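PDB 3QTM: negative regulator of ofd1 from Schizosaccharomyces pombe, which is required for correct translation termination and directly inhibits ofd1, probably thereby stabilising the N-terminal transcription factor domain of sre1 for hypoxic gene expression. Local coordinates for residues A[18-32]-A[41-55]. Residues are numbered along the deposited sequence; the frame is centred on the assembly and turned at random.
Sequences NISQLWGLYEMSREK and SVSLVFGTIHEADRI. With SO4 (sulfate ion), chain C.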
loop_
_atom_site.group_PDB
_atom_site.type_symbol
_atom_site.label_atom_id
_atom_site.label_comp_id
_atom_site.label_asym_id
_atom_site.label_seq_id
_atom_site.Cartn_x
_atom_site.Cartn_y
_atom_site.Cartn_z
ATOM N N ASN A 18 19.351 -9.133 21.080
ATOM C CA ASN A 18 19.203 -10.150 20.045
ATOM C C ASN A 18 18.059 -9.867 19.077
ATOM O O ASN A 18 18.205 -9.999 17.860
ATOM C CB ASN A 18 18.904 -11.483 20.706
ATOM C CG ASN A 18 20.077 -12.411 20.704
ATOM O OD1 ASN A 18 20.282 -13.168 19.748
ATOM N ND2 ASN A 18 20.845 -12.395 21.789
ATOM N N ILE A 19 16.902 -9.510 19.622
ATOM C CA ILE A 19 15.737 -9.294 18.783
ATOM C C ILE A 19 15.939 -8.012 17.993
ATOM O O ILE A 19 15.608 -7.945 16.811
ATOM C CB ILE A 19 14.432 -9.281 19.613
ATOM C CG1 ILE A 19 14.173 -10.684 20.165
ATOM C CG2 ILE A 19 13.250 -8.787 18.779
ATOM C CD1 ILE A 19 13.274 -10.711 21.386
ATOM N N SER A 20 16.520 -7.016 18.648
ATOM C CA SER A 20 16.837 -5.775 17.985
ATOM C C SER A 20 17.824 -6.020 16.828
ATOM O O SER A 20 17.725 -5.392 15.774
ATOM C CB SER A 20 17.415 -4.784 18.989
ATOM O OG SER A 20 17.790 -3.597 18.335
ATOM N N GLN A 21 18.772 -6.934 17.018
ATOM C CA GLN A 21 19.712 -7.231 15.939
ATOM C C GLN A 21 19.003 -7.995 14.813
ATOM O O GLN A 21 19.314 -7.832 13.633
ATOM C CB GLN A 21 20.930 -8.001 16.460
ATOM C CG GLN A 21 21.848 -7.166 17.372
ATOM C CD GLN A 21 22.196 -5.789 16.779
ATOM O OE1 GLN A 21 22.528 -5.663 15.595
ATOM N NE2 GLN A 21 22.117 -4.754 17.610
ATOM N N LEU A 22 18.017 -8.799 15.193
ATOM C CA LEU A 22 17.223 -9.534 14.226
ATOM C C LEU A 22 16.510 -8.563 13.283
ATOM O O LEU A 22 16.552 -8.726 12.052
ATOM C CB LEU A 22 16.237 -10.450 14.958
ATOM C CG LEU A 22 15.468 -11.507 14.179
ATOM C CD1 LEU A 22 16.429 -12.551 13.597
ATOM C CD2 LEU A 22 14.421 -12.145 15.105
ATOM N N TRP A 23 15.886 -7.535 13.856
ATOM C CA TRP A 23 15.239 -6.499 13.058
ATOM C C TRP A 23 16.239 -5.767 12.176
ATOM O O TRP A 23 15.922 -5.387 11.045
ATOM C CB TRP A 23 14.477 -5.507 13.946
ATOM C CG TRP A 23 13.070 -5.944 14.181
ATOM C CD1 TRP A 23 12.576 -6.563 15.292
ATOM C CD2 TRP A 23 11.977 -5.852 13.248
ATOM N NE1 TRP A 23 11.237 -6.845 15.119
ATOM C CE2 TRP A 23 10.845 -6.416 13.877
ATOM C CE3 TRP A 23 11.844 -5.330 11.954
ATOM C CZ2 TRP A 23 9.597 -6.475 13.255
ATOM C CZ3 TRP A 23 10.600 -5.388 11.336
ATOM C CH2 TRP A 23 9.492 -5.961 11.990
ATOM N N GLY A 24 17.446 -5.574 12.702
ATOM C CA GLY A 24 18.495 -4.879 11.982
ATOM C C GLY A 24 18.863 -5.580 10.680
ATOM O O GLY A 24 19.032 -4.930 9.657
ATOM N N LEU A 25 18.978 -6.904 10.735
ATOM C CA LEU A 25 19.234 -7.727 9.551
ATOM C C LEU A 25 18.125 -7.588 8.517
ATOM O O LEU A 25 18.400 -7.416 7.321
ATOM C CB LEU A 25 19.381 -9.197 9.937
ATOM C CG LEU A 25 20.669 -9.568 10.681
ATOM C CD1 LEU A 25 20.609 -11.008 11.198
ATOM C CD2 LEU A 25 21.905 -9.354 9.773
ATOM N N TYR A 26 16.876 -7.665 8.977
ATOM C CA TYR A 26 15.737 -7.493 8.085
ATOM C C TYR A 26 15.750 -6.104 7.435
ATOM O O TYR A 26 15.513 -5.973 6.238
ATOM C CB TYR A 26 14.403 -7.713 8.812
ATOM C CG TYR A 26 13.227 -7.474 7.885
ATOM C CD1 TYR A 26 12.888 -8.396 6.900
ATOM C CD2 TYR A 26 12.498 -6.303 7.955
ATOM C CE1 TYR A 26 11.823 -8.164 6.027
ATOM C CE2 TYR A 26 11.451 -6.061 7.099
ATOM C CZ TYR A 26 11.108 -6.993 6.140
ATOM O OH TYR A 26 10.047 -6.727 5.294
ATOM N N GLU A 27 16.021 -5.073 8.237
ATOM C CA GLU A 27 15.994 -3.690 7.770
ATOM C C GLU A 27 17.041 -3.472 6.688
ATOM O O GLU A 27 16.778 -2.848 5.664
ATOM C CB GLU A 27 16.205 -2.727 8.940
ATOM C CG GLU A 27 14.967 -2.619 9.855
ATOM C CD GLU A 27 15.305 -2.199 11.284
ATOM O OE1 GLU A 27 16.486 -1.915 11.555
ATOM O OE2 GLU A 27 14.386 -2.150 12.134
HETATM N N MSE A 28 18.225 -4.007 6.924
HETATM C CA MSE A 28 19.290 -3.974 5.942
HETATM C C MSE A 28 18.891 -4.660 4.643
HETATM O O MSE A 28 19.242 -4.196 3.560
HETATM C CB MSE A 28 20.523 -4.667 6.503
HETATM C CG MSE A 28 21.512 -3.743 7.135
HETATM SE SE MSE A 28 23.234 -4.667 7.251
HETATM C CE MSE A 28 22.930 -5.529 8.968
ATOM N N SER A 29 18.188 -5.786 4.746
ATOM C CA SER A 29 17.718 -6.471 3.540
ATOM C C SER A 29 16.823 -5.531 2.724
ATOM O O SER A 29 16.848 -5.556 1.501
ATOM C CB SER A 29 16.993 -7.776 3.877
ATOM O OG SER A 29 15.622 -7.537 4.137
ATOM N N ARG A 30 16.053 -4.686 3.404
ATOM C CA ARG A 30 15.178 -3.747 2.703
ATOM C C ARG A 30 15.967 -2.592 2.063
ATOM O O ARG A 30 15.584 -2.097 1.005
ATOM C CB ARG A 30 14.062 -3.209 3.619
ATOM C CG ARG A 30 13.247 -4.294 4.351
ATOM C CD ARG A 30 12.754 -5.390 3.399
ATOM N NE ARG A 30 11.632 -4.942 2.567
ATOM C CZ ARG A 30 11.045 -5.694 1.636
ATOM N NH1 ARG A 30 11.472 -6.942 1.400
ATOM N NH2 ARG A 30 10.025 -5.203 0.940
ATOM N N GLU A 31 17.060 -2.164 2.700
ATOM C CA GLU A 31 17.940 -1.145 2.115
ATOM C C GLU A 31 18.616 -1.673 0.852
ATOM O O GLU A 31 18.732 -0.960 -0.148
ATOM C CB GLU A 31 19.016 -0.711 3.121
ATOM C CG GLU A 31 18.467 -0.019 4.359
ATOM C CD GLU A 31 19.494 0.080 5.485
ATOM O OE1 GLU A 31 20.684 -0.253 5.254
ATOM O OE2 GLU A 31 19.102 0.486 6.604
ATOM N N LYS A 32 19.074 -2.919 0.913
ATOM C CA LYS A 32 19.660 -3.580 -0.249
ATOM C C LYS A 32 18.653 -3.712 -1.393
ATOM O O LYS A 32 18.986 -3.484 -2.563
ATOM C CB LYS A 32 20.197 -4.958 0.127
ATOM C CG LYS A 32 21.447 -4.916 1.001
ATOM C CD LYS A 32 22.613 -4.295 0.253
ATOM C CE LYS A 32 23.743 -3.943 1.205
ATOM N NZ LYS A 32 24.953 -3.499 0.475
ATOM N N SER A 41 20.022 -8.750 -0.698
ATOM C CA SER A 41 18.796 -8.732 0.097
ATOM C C SER A 41 18.420 -10.152 0.489
ATOM O O SER A 41 18.090 -10.423 1.647
ATOM C CB SER A 41 17.647 -8.045 -0.664
ATOM O OG SER A 41 16.507 -7.841 0.178
ATOM N N VAL A 42 18.514 -11.064 -0.475
ATOM C CA VAL A 42 18.148 -12.450 -0.263
ATOM C C VAL A 42 19.039 -13.086 0.805
ATOM O O VAL A 42 18.552 -13.786 1.685
ATOM C CB VAL A 42 18.209 -13.257 -1.573
ATOM C CG1 VAL A 42 18.246 -14.755 -1.284
ATOM C CG2 VAL A 42 17.031 -12.897 -2.482
ATOM N N SER A 43 20.340 -12.837 0.725
ATOM C CA SER A 43 21.277 -13.287 1.768
ATOM C C SER A 43 20.867 -12.787 3.145
ATOM O O SER A 43 20.842 -13.546 4.114
ATOM C CB SER A 43 22.701 -12.803 1.471
ATOM O OG SER A 43 23.190 -13.363 0.265
ATOM N N LEU A 44 20.543 -11.503 3.240
ATOM C CA LEU A 44 20.151 -10.936 4.532
ATOM C C LEU A 44 18.846 -11.528 5.077
ATOM O O LEU A 44 18.697 -11.709 6.287
ATOM C CB LEU A 44 20.058 -9.411 4.449
ATOM C CG LEU A 44 21.422 -8.746 4.193
ATOM C CD1 LEU A 44 21.311 -7.273 3.790
ATOM C CD2 LEU A 44 22.304 -8.894 5.418
ATOM N N VAL A 45 17.901 -11.819 4.183
ATOM C CA VAL A 45 16.616 -12.378 4.577
ATOM C C VAL A 45 16.782 -13.791 5.124
ATOM O O VAL A 45 16.278 -14.109 6.196
ATOM C CB VAL A 45 15.623 -12.374 3.380
ATOM C CG1 VAL A 45 14.501 -13.349 3.612
ATOM C CG2 VAL A 45 15.097 -10.974 3.161
ATOM N N PHE A 46 17.497 -14.638 4.390
ATOM C CA PHE A 46 17.778 -15.983 4.866
ATOM C C PHE A 46 18.595 -15.946 6.170
ATOM O O PHE A 46 18.435 -16.807 7.029
ATOM C CB PHE A 46 18.531 -16.780 3.797
ATOM C CG PHE A 46 17.636 -17.426 2.767
ATOM C CD1 PHE A 46 16.524 -18.152 3.157
ATOM C CD2 PHE A 46 17.932 -17.334 1.415
ATOM C CE1 PHE A 46 15.698 -18.765 2.217
ATOM C CE2 PHE A 46 17.120 -17.947 0.458
ATOM C CZ PHE A 46 15.998 -18.659 0.857
ATOM N N GLY A 47 19.485 -14.961 6.296
ATOM C CA GLY A 47 20.286 -14.792 7.498
ATOM C C GLY A 47 19.374 -14.470 8.671
ATOM O O GLY A 47 19.543 -15.013 9.763
ATOM N N THR A 48 18.386 -13.607 8.431
ATOM C CA THR A 48 17.383 -13.283 9.445
ATOM C C THR A 48 16.674 -14.524 9.945
ATOM O O THR A 48 16.497 -14.729 11.153
ATOM C CB THR A 48 16.332 -12.319 8.880
ATOM O OG1 THR A 48 17.000 -11.202 8.294
ATOM C CG2 THR A 48 15.369 -11.829 9.985
ATOM N N ILE A 49 16.272 -15.365 9.004
ATOM C CA ILE A 49 15.571 -16.593 9.343
ATOM C C ILE A 49 16.455 -17.505 10.204
ATOM O O ILE A 49 16.018 -18.020 11.235
ATOM C CB ILE A 49 15.079 -17.316 8.065
ATOM C CG1 ILE A 49 13.921 -16.516 7.454
ATOM C CG2 ILE A 49 14.691 -18.783 8.368
ATOM C CD1 ILE A 49 13.626 -16.809 5.963
ATOM N N HIS A 50 17.702 -17.683 9.792
ATOM C CA HIS A 50 18.651 -18.486 10.572
ATOM C C HIS A 50 18.857 -17.927 11.974
ATOM O O HIS A 50 18.904 -18.675 12.958
ATOM C CB HIS A 50 20.004 -18.582 9.864
ATOM C CG HIS A 50 19.953 -19.328 8.565
ATOM N ND1 HIS A 50 20.625 -18.905 7.437
ATOM C CD2 HIS A 50 19.302 -20.460 8.211
ATOM C CE1 HIS A 50 20.404 -19.756 6.451
ATOM N NE2 HIS A 50 19.598 -20.705 6.893
ATOM N N GLU A 51 19.005 -16.612 12.074
ATOM C CA GLU A 51 19.236 -16.020 13.381
ATOM C C GLU A 51 17.995 -16.230 14.256
ATOM O O GLU A 51 18.112 -16.510 15.440
ATOM C CB GLU A 51 19.598 -14.541 13.256
ATOM C CG GLU A 51 19.876 -13.859 14.591
ATOM C CD GLU A 51 20.978 -14.550 15.412
ATOM O OE1 GLU A 51 21.893 -15.177 14.822
ATOM O OE2 GLU A 51 20.915 -14.453 16.658
ATOM N N ALA A 52 16.808 -16.132 13.653
ATOM C CA ALA A 52 15.565 -16.347 14.388
ATOM C C ALA A 52 15.521 -17.763 14.935
ATOM O O ALA A 52 15.134 -17.989 16.090
ATOM C CB ALA A 52 14.341 -16.065 13.496
ATOM N N ASP A 53 15.921 -18.719 14.100
ATOM C CA ASP A 53 15.970 -20.117 14.509
ATOM C C ASP A 53 16.949 -20.298 15.666
ATOM O O ASP A 53 16.687 -21.057 16.603
ATOM C CB ASP A 53 16.361 -21.031 13.338
ATOM C CG ASP A 53 15.204 -21.259 12.356
ATOM O OD1 ASP A 53 14.036 -21.009 12.739
ATOM O OD2 ASP A 53 15.465 -21.679 11.204
ATOM N N ARG A 54 18.078 -19.599 15.600
ATOM C CA ARG A 54 19.082 -19.705 16.651
ATOM C C ARG A 54 18.498 -19.172 17.956
ATOM O O ARG A 54 18.709 -19.750 19.024
ATOM C CB ARG A 54 20.362 -18.942 16.287
ATOM C CG ARG A 54 21.543 -19.231 17.236
ATOM C CD ARG A 54 22.832 -18.517 16.798
ATOM N NE ARG A 54 23.073 -18.671 15.363
ATOM C CZ ARG A 54 23.795 -19.645 14.818
ATOM N NH1 ARG A 54 24.368 -20.563 15.586
ATOM N NH2 ARG A 54 23.943 -19.705 13.498
ATOM N N ILE A 55 17.758 -18.073 17.868
ATOM C CA ILE A 55 17.144 -17.500 19.062
ATOM C C ILE A 55 16.140 -18.482 19.667
ATOM O O ILE A 55 16.087 -18.652 20.883
ATOM C CB ILE A 55 16.491 -16.147 18.765
ATOM C CG1 ILE A 55 17.576 -15.103 18.477
ATOM C CG2 ILE A 55 15.621 -15.703 19.924
ATOM C CD1 ILE A 55 17.035 -13.788 17.950
HETATM S S SO4 C . 23.768 -22.637 18.053
HETATM O O1 SO4 C . 22.475 -22.913 18.691
HETATM O O2 SO4 C . 24.068 -21.205 18.131
HETATM O O3 SO4 C . 24.830 -23.360 18.754
HETATM O O4 SO4 C . 23.735 -23.067 16.653
HETATM O O HOH W 1 21.547 -15.291 18.920
HETATM O O HOH W 2 20.195 -12.034 17.635
HETATM O O HOH W 3 14.135 -8.105 1.761
#
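L22, L25 and L44 are the knobs that join segments 18-32 and 41-55, of helices 15-34 and 38-58, which run antiparallel with axes 8.1 Å apart at closest and crossing at -164°. L22 enters a hole formed by T48, E51, A52 and I55; with CG anti to the backbone N (chi1 -169°), its CD1 reaches the backbone, 3.3 Å from T48 O. L25 sits among L44, G47, T48 and E51, and L44 answers from the other helix among L25, M28, S29 and K32, its CB 3.5 Å from S29 CB.

Where the CA atoms of S29 and S41 come within 4.3 Å, S41 OG donates to S29 O (2.7 Å) from above the carbonyl plane, while a water donates to both S29 OG and S41 OG and accepts from R30 NH1. T48 OG1 turns back to L44 O (2.7 Å), opposite T48 N across that carbonyl's plane. A valine in place of T48 would probably leave L44 O without its hydroxyl donor and set a methyl against L25 CB.

Apolar knobs thus hold the middle of this TPR-like hairpin, serines and water close its turn-side end, and at the far end a water donating to both lets two acceptors, N18 OD1 and E51 OE2, sit 3.4 Å apart.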